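Local coordinates for microcin B17-processing protein McbC (Escherichia coli str. K-12 substr. MG1655, PDB 6GRH) that is needed to process the inactive microcin B17 precursor into the active peptide, as an FMN-binding oxidoreductase of the nitroreductase family, at residues S85-C90 with K231-A236; G183-A188 with V259-D264. One frame throughout, in Å; residues are numbered along the deposited sequence.

Interaction 1. Residues S85-C90 with K231-A236; sequences SGINFC and KNRVWA. With FMN (flavin mononucleotide), chain O.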
loop_
_atom_site.group_PDB
_atom_site.type_symbol
_atom_site.label_atom_id
_atom_site.label_comp_id
_atom_site.label_asym_id
_atom_site.label_seq_id
_atom_site.Cartn_x
_atom_site.Cartn_y
_atom_site.Cartn_z
ATOM N N SER D 85 28.804 -1.547 22.698
ATOM C CA SER D 85 27.477 -1.273 23.244
ATOM C C SER D 85 27.311 -2.085 24.528
ATOM O O SER D 85 27.736 -3.231 24.576
ATOM C CB SER D 85 26.377 -1.624 22.251
ATOM O OG SER D 85 26.414 -0.760 21.111
ATOM N N GLY D 86 26.739 -1.480 25.570
ATOM C CA GLY D 86 26.566 -2.162 26.861
ATOM C C GLY D 86 25.554 -3.289 26.760
ATOM O O GLY D 86 24.631 -3.234 25.950
ATOM N N ILE D 87 25.745 -4.318 27.571
ATOM C CA ILE D 87 24.841 -5.472 27.618
ATOM C C ILE D 87 25.066 -6.084 28.990
ATOM O O ILE D 87 26.117 -5.831 29.606
ATOM C CB ILE D 87 25.109 -6.458 26.436
ATOM C CG1 ILE D 87 23.940 -7.422 26.187
ATOM C CG2 ILE D 87 26.404 -7.238 26.651
ATOM C CD1 ILE D 87 22.630 -6.778 25.759
ATOM N N ASN D 88 24.099 -6.865 29.470
ATOM C CA ASN D 88 24.104 -7.372 30.846
ATOM C C ASN D 88 24.290 -6.188 31.817
ATOM O O ASN D 88 25.177 -6.216 32.671
ATOM C CB ASN D 88 25.207 -8.430 31.086
ATOM C CG ASN D 88 25.131 -9.639 30.146
ATOM O OD1 ASN D 88 24.142 -9.885 29.454
ATOM N ND2 ASN D 88 26.199 -10.418 30.142
ATOM N N PHE D 89 23.466 -5.146 31.652
ATOM C CA PHE D 89 23.556 -3.921 32.474
ATOM C C PHE D 89 23.327 -4.270 33.950
ATOM O O PHE D 89 22.575 -5.194 34.264
ATOM C CB PHE D 89 22.523 -2.862 32.054
ATOM C CG PHE D 89 22.841 -2.143 30.782
ATOM C CD1 PHE D 89 22.380 -2.628 29.549
ATOM C CD2 PHE D 89 23.557 -0.949 30.798
ATOM C CE1 PHE D 89 22.632 -1.940 28.366
ATOM C CE2 PHE D 89 23.817 -0.265 29.612
ATOM C CZ PHE D 89 23.346 -0.752 28.396
ATOM N N CYS D 90 23.981 -3.532 34.837
ATOM C CA CYS D 90 23.883 -3.761 36.274
ATOM C C CYS D 90 23.631 -2.430 36.964
ATOM O O CYS D 90 24.345 -1.457 36.708
ATOM C CB CYS D 90 25.191 -4.368 36.769
ATOM S SG CYS D 90 25.296 -4.455 38.564
ATOM N N LYS D 231 27.496 3.417 29.714
ATOM C CA LYS D 231 27.406 2.462 28.619
ATOM C C LYS D 231 26.020 2.625 28.047
ATOM O O LYS D 231 25.118 3.074 28.749
ATOM C CB LYS D 231 27.614 1.032 29.112
ATOM C CG LYS D 231 28.982 0.790 29.714
ATOM C CD LYS D 231 30.094 0.900 28.682
ATOM C CE LYS D 231 31.378 0.288 29.227
ATOM N NZ LYS D 231 31.767 0.942 30.493
ATOM N N ASN D 232 25.852 2.270 26.780
ATOM C CA ASN D 232 24.554 2.416 26.130
ATOM C C ASN D 232 24.349 1.359 25.066
ATOM O O ASN D 232 25.318 0.808 24.524
ATOM C CB ASN D 232 24.423 3.809 25.501
ATOM C CG ASN D 232 25.026 3.867 24.114
ATOM O OD1 ASN D 232 24.335 3.628 23.137
ATOM N ND2 ASN D 232 26.338 4.055 24.035
ATOM N N ARG D 233 23.080 1.109 24.747
ATOM C CA ARG D 233 22.725 0.235 23.637
ATOM C C ARG D 233 21.432 0.719 22.979
ATOM O O ARG D 233 20.410 0.824 23.628
ATOM C CB ARG D 233 22.563 -1.221 24.098
ATOM C CG ARG D 233 22.281 -2.196 22.951
ATOM C CD ARG D 233 22.320 -3.661 23.358
ATOM N NE ARG D 233 23.703 -4.120 23.541
ATOM C CZ ARG D 233 24.432 -4.816 22.660
ATOM N NH1 ARG D 233 23.948 -5.198 21.485
ATOM N NH2 ARG D 233 25.692 -5.109 22.958
ATOM N N VAL D 234 21.501 0.961 21.676
ATOM C CA VAL D 234 20.316 1.240 20.863
ATOM C C VAL D 234 19.592 -0.082 20.710
ATOM O O VAL D 234 20.219 -1.115 20.571
ATOM C CB VAL D 234 20.693 1.886 19.489
ATOM C CG1 VAL D 234 19.444 2.264 18.690
ATOM C CG2 VAL D 234 21.530 3.124 19.699
ATOM N N TRP D 235 18.265 -0.047 20.712
ATOM C CA TRP D 235 17.485 -1.242 20.907
ATOM C C TRP D 235 16.165 -1.173 20.134
ATOM O O TRP D 235 15.367 -0.278 20.339
ATOM C CB TRP D 235 17.215 -1.351 22.394
ATOM C CG TRP D 235 16.547 -2.562 22.864
ATOM C CD1 TRP D 235 15.204 -2.735 23.107
ATOM C CD2 TRP D 235 17.191 -3.746 23.294
ATOM N NE1 TRP D 235 14.981 -3.980 23.639
ATOM C CE2 TRP D 235 16.187 -4.619 23.778
ATOM C CE3 TRP D 235 18.527 -4.162 23.332
ATOM C CZ2 TRP D 235 16.476 -5.883 24.246
ATOM C CZ3 TRP D 235 18.813 -5.411 23.810
ATOM C CH2 TRP D 235 17.791 -6.269 24.272
ATOM N N ALA D 236 15.948 -2.164 19.291
ATOM C CA ALA D 236 14.733 -2.308 18.500
ATOM C C ALA D 236 13.821 -3.438 18.953
ATOM O O ALA D 236 12.738 -3.592 18.416
ATOM C CB ALA D 236 15.129 -2.501 17.039
HETATM N N1 FMN O . 21.267 -4.817 20.050
HETATM C C2 FMN O . 20.510 -5.756 20.674
HETATM O O2 FMN O . 21.094 -6.548 21.436
HETATM N N3 FMN O . 19.171 -5.850 20.492
HETATM C C4 FMN O . 18.494 -5.003 19.681
HETATM O O4 FMN O . 17.256 -5.095 19.529
HETATM C C4A FMN O . 19.251 -3.957 18.951
HETATM N N5 FMN O . 18.655 -3.079 18.110
HETATM C C5A FMN O . 19.379 -2.125 17.470
HETATM C C6 FMN O . 18.728 -1.232 16.624
HETATM C C7 FMN O . 19.429 -0.239 15.945
HETATM C C7M FMN O . 18.694 0.711 15.031
HETATM C C8 FMN O . 20.898 -0.116 16.135
HETATM C C8M FMN O . 21.664 0.954 15.411
HETATM C C9 FMN O . 21.566 -1.000 16.984
HETATM C C9A FMN O . 20.863 -2.012 17.670
HETATM N N10 FMN O . 21.506 -2.933 18.546
HETATM C C10 FMN O . 20.717 -3.914 19.195
HETATM C "C1'" FMN O . 22.950 -2.894 18.807
HETATM C "C2'" FMN O . 23.692 -3.612 17.702
HETATM O "O2'" FMN O . 23.443 -5.028 17.805
HETATM C "C3'" FMN O . 25.184 -3.266 17.770
HETATM O "O3'" FMN O . 25.373 -1.878 17.462
HETATM C "C4'" FMN O . 26.037 -4.105 16.824
HETATM O "O4'" FMN O . 25.946 -5.480 17.199
HETATM C "C5'" FMN O . 27.516 -3.726 16.833
HETATM O "O5'" FMN O . 28.021 -3.845 18.162
HETATM P P FMN O . 28.684 -2.594 18.911
HETATM O O1P FMN O . 27.618 -1.527 19.007
HETATM O O2P FMN O . 29.053 -3.166 20.265
HETATM O O3P FMN O . 29.843 -2.278 18.019
HETATM O O HOH W 1 24.022 0.490 20.270
#
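R233, on strand 231-235, and S85 contact FMN in the cofactor site of this nitroreductase-family fold, and the loop S85-I87 wraps the arginine. The arginine illustrates how one guanidinium can tie a loop and a cofactor to the same strand. Its CG lies anti to the backbone N, and the chain is nearly extended until chi3 (-75°), where a bend places NE, which donates to G86 O. That bond is short at 2.7 Å and nearly straight (167°), with the carbonyl oxygen in the guanidinium plane. NH2 reaches S85 O at 3.2 Å from above the carbonyl plane. NH1 turns to the flavin, donating to FMN N1 at 3.1 Å and weakly to FMN O2. The guanidinium is also sandwiched: S85 CB rests over one face and I87 CD1 over the other, 3.6 Å from R233 NE.

One backbone bond, G86 N to N232 O (2.9 Å), docks the loop on the strand, while the F89 ring turns its edge to the backbone of K231-R233. At the phosphate, S85 N donates to FMN O2P (2.9 Å) and S85 OG bonds FMN O1P, and a water links S85 OG to V234 N. Just past the strand, A236 N donates to both FMN N5 (3.1 Å) and FMN O4. R82 and R181, together with R117 of the second subunit, add further bonds to FMN, and A236 packs on M209 of that subunit.

A cationic group beside N1 and O2 would be expected to favour negative charge on the pyrimidine edge of the reduced flavin, and the backbone N-H at N5 addresses the atom through which flavins exchange hydride. Because G86 O takes NE in the guanidinium plane and S85 O takes NH2, the loop acts as a second shell that orients R233.

Interaction 2. Residues G183-A188 with V259-D264; sequences GKPHFA and VQFFGD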
loop_
_atom_site.group_PDB
_atom_site.type_symbol
_atom_site.label_atom_id
_atom_site.label_comp_id
_atom_site.label_asym_id
_atom_site.label_seq_id
_atom_site.Cartn_x
_atom_site.Cartn_y
_atom_site.Cartn_z
ATOM N N GLY D 183 19.696 -7.239 31.017
ATOM C CA GLY D 183 20.052 -6.985 32.408
ATOM C C GLY D 183 19.219 -5.837 32.950
ATOM O O GLY D 183 18.025 -5.737 32.646
ATOM N N LYS D 184 19.855 -4.950 33.716
ATOM C CA LYS D 184 19.165 -3.888 34.419
ATOM C C LYS D 184 19.813 -2.528 34.163
ATOM O O LYS D 184 20.671 -2.087 34.915
ATOM C CB LYS D 184 19.084 -4.222 35.901
ATOM C CG LYS D 184 18.163 -5.402 36.165
ATOM C CD LYS D 184 17.813 -5.519 37.632
ATOM C CE LYS D 184 18.905 -6.220 38.410
ATOM N NZ LYS D 184 18.883 -7.696 38.165
ATOM N N PRO D 185 19.416 -1.867 33.060
ATOM C CA PRO D 185 19.825 -0.491 32.814
ATOM C C PRO D 185 19.209 0.483 33.826
ATOM O O PRO D 185 18.159 0.200 34.396
ATOM C CB PRO D 185 19.331 -0.208 31.393
ATOM C CG PRO D 185 18.635 -1.429 30.919
ATOM C CD PRO D 185 18.465 -2.365 32.062
ATOM N N HIS D 186 19.857 1.629 34.028
ATOM C CA HIS D 186 19.332 2.684 34.896
ATOM C C HIS D 186 18.193 3.466 34.257
ATOM O O HIS D 186 17.232 3.831 34.925
ATOM C CB HIS D 186 20.440 3.661 35.306
ATOM C CG HIS D 186 21.352 3.131 36.371
ATOM N ND1 HIS D 186 22.514 2.444 36.086
ATOM C CD2 HIS D 186 21.274 3.194 37.717
ATOM C CE1 HIS D 186 23.118 2.119 37.215
ATOM N NE2 HIS D 186 22.381 2.553 38.221
ATOM N N PHE D 187 18.317 3.757 32.969
ATOM C CA PHE D 187 17.305 4.526 32.281
ATOM C C PHE D 187 17.345 4.257 30.797
ATOM O O PHE D 187 18.266 3.603 30.309
ATOM C CB PHE D 187 17.457 6.032 32.602
ATOM C CG PHE D 187 18.695 6.689 32.041
ATOM C CD1 PHE D 187 19.897 6.643 32.719
ATOM C CD2 PHE D 187 18.629 7.429 30.860
ATOM C CE1 PHE D 187 21.038 7.299 32.231
ATOM C CE2 PHE D 187 19.763 8.056 30.350
ATOM C CZ PHE D 187 20.969 7.999 31.055
ATOM N N ALA D 188 16.310 4.729 30.099
ATOM C CA ALA D 188 16.267 4.692 28.646
ATOM C C ALA D 188 15.890 6.028 28.072
ATOM O O ALA D 188 15.235 6.820 28.719
ATOM C CB ALA D 188 15.280 3.644 28.173
ATOM N N VAL D 259 14.520 2.729 20.978
ATOM C CA VAL D 259 14.804 2.856 22.398
ATOM C C VAL D 259 16.326 2.825 22.562
ATOM O O VAL D 259 17.035 2.214 21.751
ATOM C CB VAL D 259 14.111 1.718 23.181
ATOM C CG1 VAL D 259 14.564 1.674 24.642
ATOM C CG2 VAL D 259 12.593 1.874 23.111
ATOM N N GLN D 260 16.834 3.499 23.580
ATOM C CA GLN D 260 18.272 3.509 23.855
ATOM C C GLN D 260 18.473 3.383 25.342
ATOM O O GLN D 260 18.066 4.259 26.110
ATOM C CB GLN D 260 18.936 4.778 23.325
ATOM C CG GLN D 260 20.455 4.762 23.354
ATOM C CD GLN D 260 21.052 5.981 22.681
ATOM O OE1 GLN D 260 20.373 6.997 22.495
ATOM N NE2 GLN D 260 22.353 5.910 22.362
ATOM N N PHE D 261 19.092 2.287 25.742
ATOM C CA PHE D 261 19.324 1.992 27.160
ATOM C C PHE D 261 20.651 2.562 27.615
ATOM O O PHE D 261 21.599 2.596 26.837
ATOM C CB PHE D 261 19.316 0.478 27.388
ATOM C CG PHE D 261 17.957 -0.140 27.251
ATOM C CD1 PHE D 261 16.963 0.144 28.181
ATOM C CD2 PHE D 261 17.663 -0.993 26.208
ATOM C CE1 PHE D 261 15.713 -0.416 28.069
ATOM C CE2 PHE D 261 16.413 -1.570 26.099
ATOM C CZ PHE D 261 15.428 -1.270 27.020
ATOM N N PHE D 262 20.703 3.003 28.873
ATOM C CA PHE D 262 21.914 3.563 29.463
ATOM C C PHE D 262 22.135 2.998 30.840
ATOM O O PHE D 262 21.175 2.754 31.589
ATOM C CB PHE D 262 21.827 5.083 29.586
ATOM C CG PHE D 262 21.740 5.784 28.272
ATOM C CD1 PHE D 262 20.505 5.969 27.654
ATOM C CD2 PHE D 262 22.892 6.221 27.626
ATOM C CE1 PHE D 262 20.415 6.613 26.441
ATOM C CE2 PHE D 262 22.807 6.857 26.398
ATOM C CZ PHE D 262 21.571 7.053 25.805
ATOM N N GLY D 263 23.404 2.854 31.193
ATOM C CA GLY D 263 23.762 2.318 32.483
ATOM C C GLY D 263 25.213 1.925 32.652
ATOM O O GLY D 263 26.098 2.429 31.949
ATOM N N ASP D 264 25.433 1.031 33.619
ATOM C CA ASP D 264 26.759 0.472 33.937
ATOM C C ASP D 264 26.823 -1.004 33.540
ATOM O O ASP D 264 25.794 -1.699 33.489
ATOM C CB ASP D 264 27.053 0.584 35.434
ATOM C CG ASP D 264 26.904 2.005 35.967
ATOM O OD1 ASP D 264 27.206 2.962 35.208
ATOM O OD2 ASP D 264 26.481 2.151 37.139
HETATM O O HOH W 2 22.820 -0.033 34.566
#
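F262 O receives two backbone donors from the start of the neighbouring strand and the residue before it, F187 N at 3.3 Å and H186 N at 3.0 Å, both weak bonds. Two consecutive residues facing one on the opposite strand make a classic beta bulge, a worked example of how an antiparallel pairing accommodates an extra residue where a strand begins. The firmer bond runs the other way, F262 N to F187 O at 2.9 Å (156°), completing the hydrogen-bonded pair F187-F262. Next to it, A188 and F261 form a non-hydrogen-bonded pair, where A188 CA approaches Q260 O in a C-H...O contact.

Two aromatic side chains meet on one face of the sheet. F187 CG sits between its backbone N and carbonyl carbon (chi1 68°). F262 CB rests over a face of the F187 ring, 3.6 Å from its centroid, in a CH-pi contact. The two rings are nearly parallel, at 10°, but slid apart, with centroids 5.0 Å from each other, so they barely overlap. On the other face, F261 CD1 is touched by P185 CG (3.6 Å) and by A188 CB (3.9 Å), the proline ring and the phenyl crossing obliquely. Before the bulge, a water joins K184 O to D264 N. H186 CE1 comes within 3.4 Å of D264 OD2, and the imidazole has its strongest polar partner in N93 O, bonded to NE2.

The pairing joins strands 187-194 and 254-263, inner neighbours of the antiparallel sheet. On the face carrying F187 and F262, helix 97-108 receives both through L103, and helix 204-227 meets F262 through A221 and A225. The opposite face, with A188 and F261, is covered by L174 of helix 167-175, while Y171 of that helix packs on P185.

Overall arrangement
Both contacts are largely buried and share one sheet, with strands 231-235 and 254-263 as neighbours in it. Interaction 1 lies at the outermost strand of the sheet within this chain, against the cofactor and close to the second subunit; its chemistry is polar, arginine and backbone amides meeting flavin and phosphate. Interaction 2 lies one strand further in, untouched by other chains, and relies on phenyl, proline and alanine packing around a bulged strand pair. They are directly joined: W235 N probably bonds V259 O, F89 O probably bonds K184 N, and the ring of W235 meets that of F261 edge-to-face. The hydrophobic interior thus continues to the residues that contact FMN.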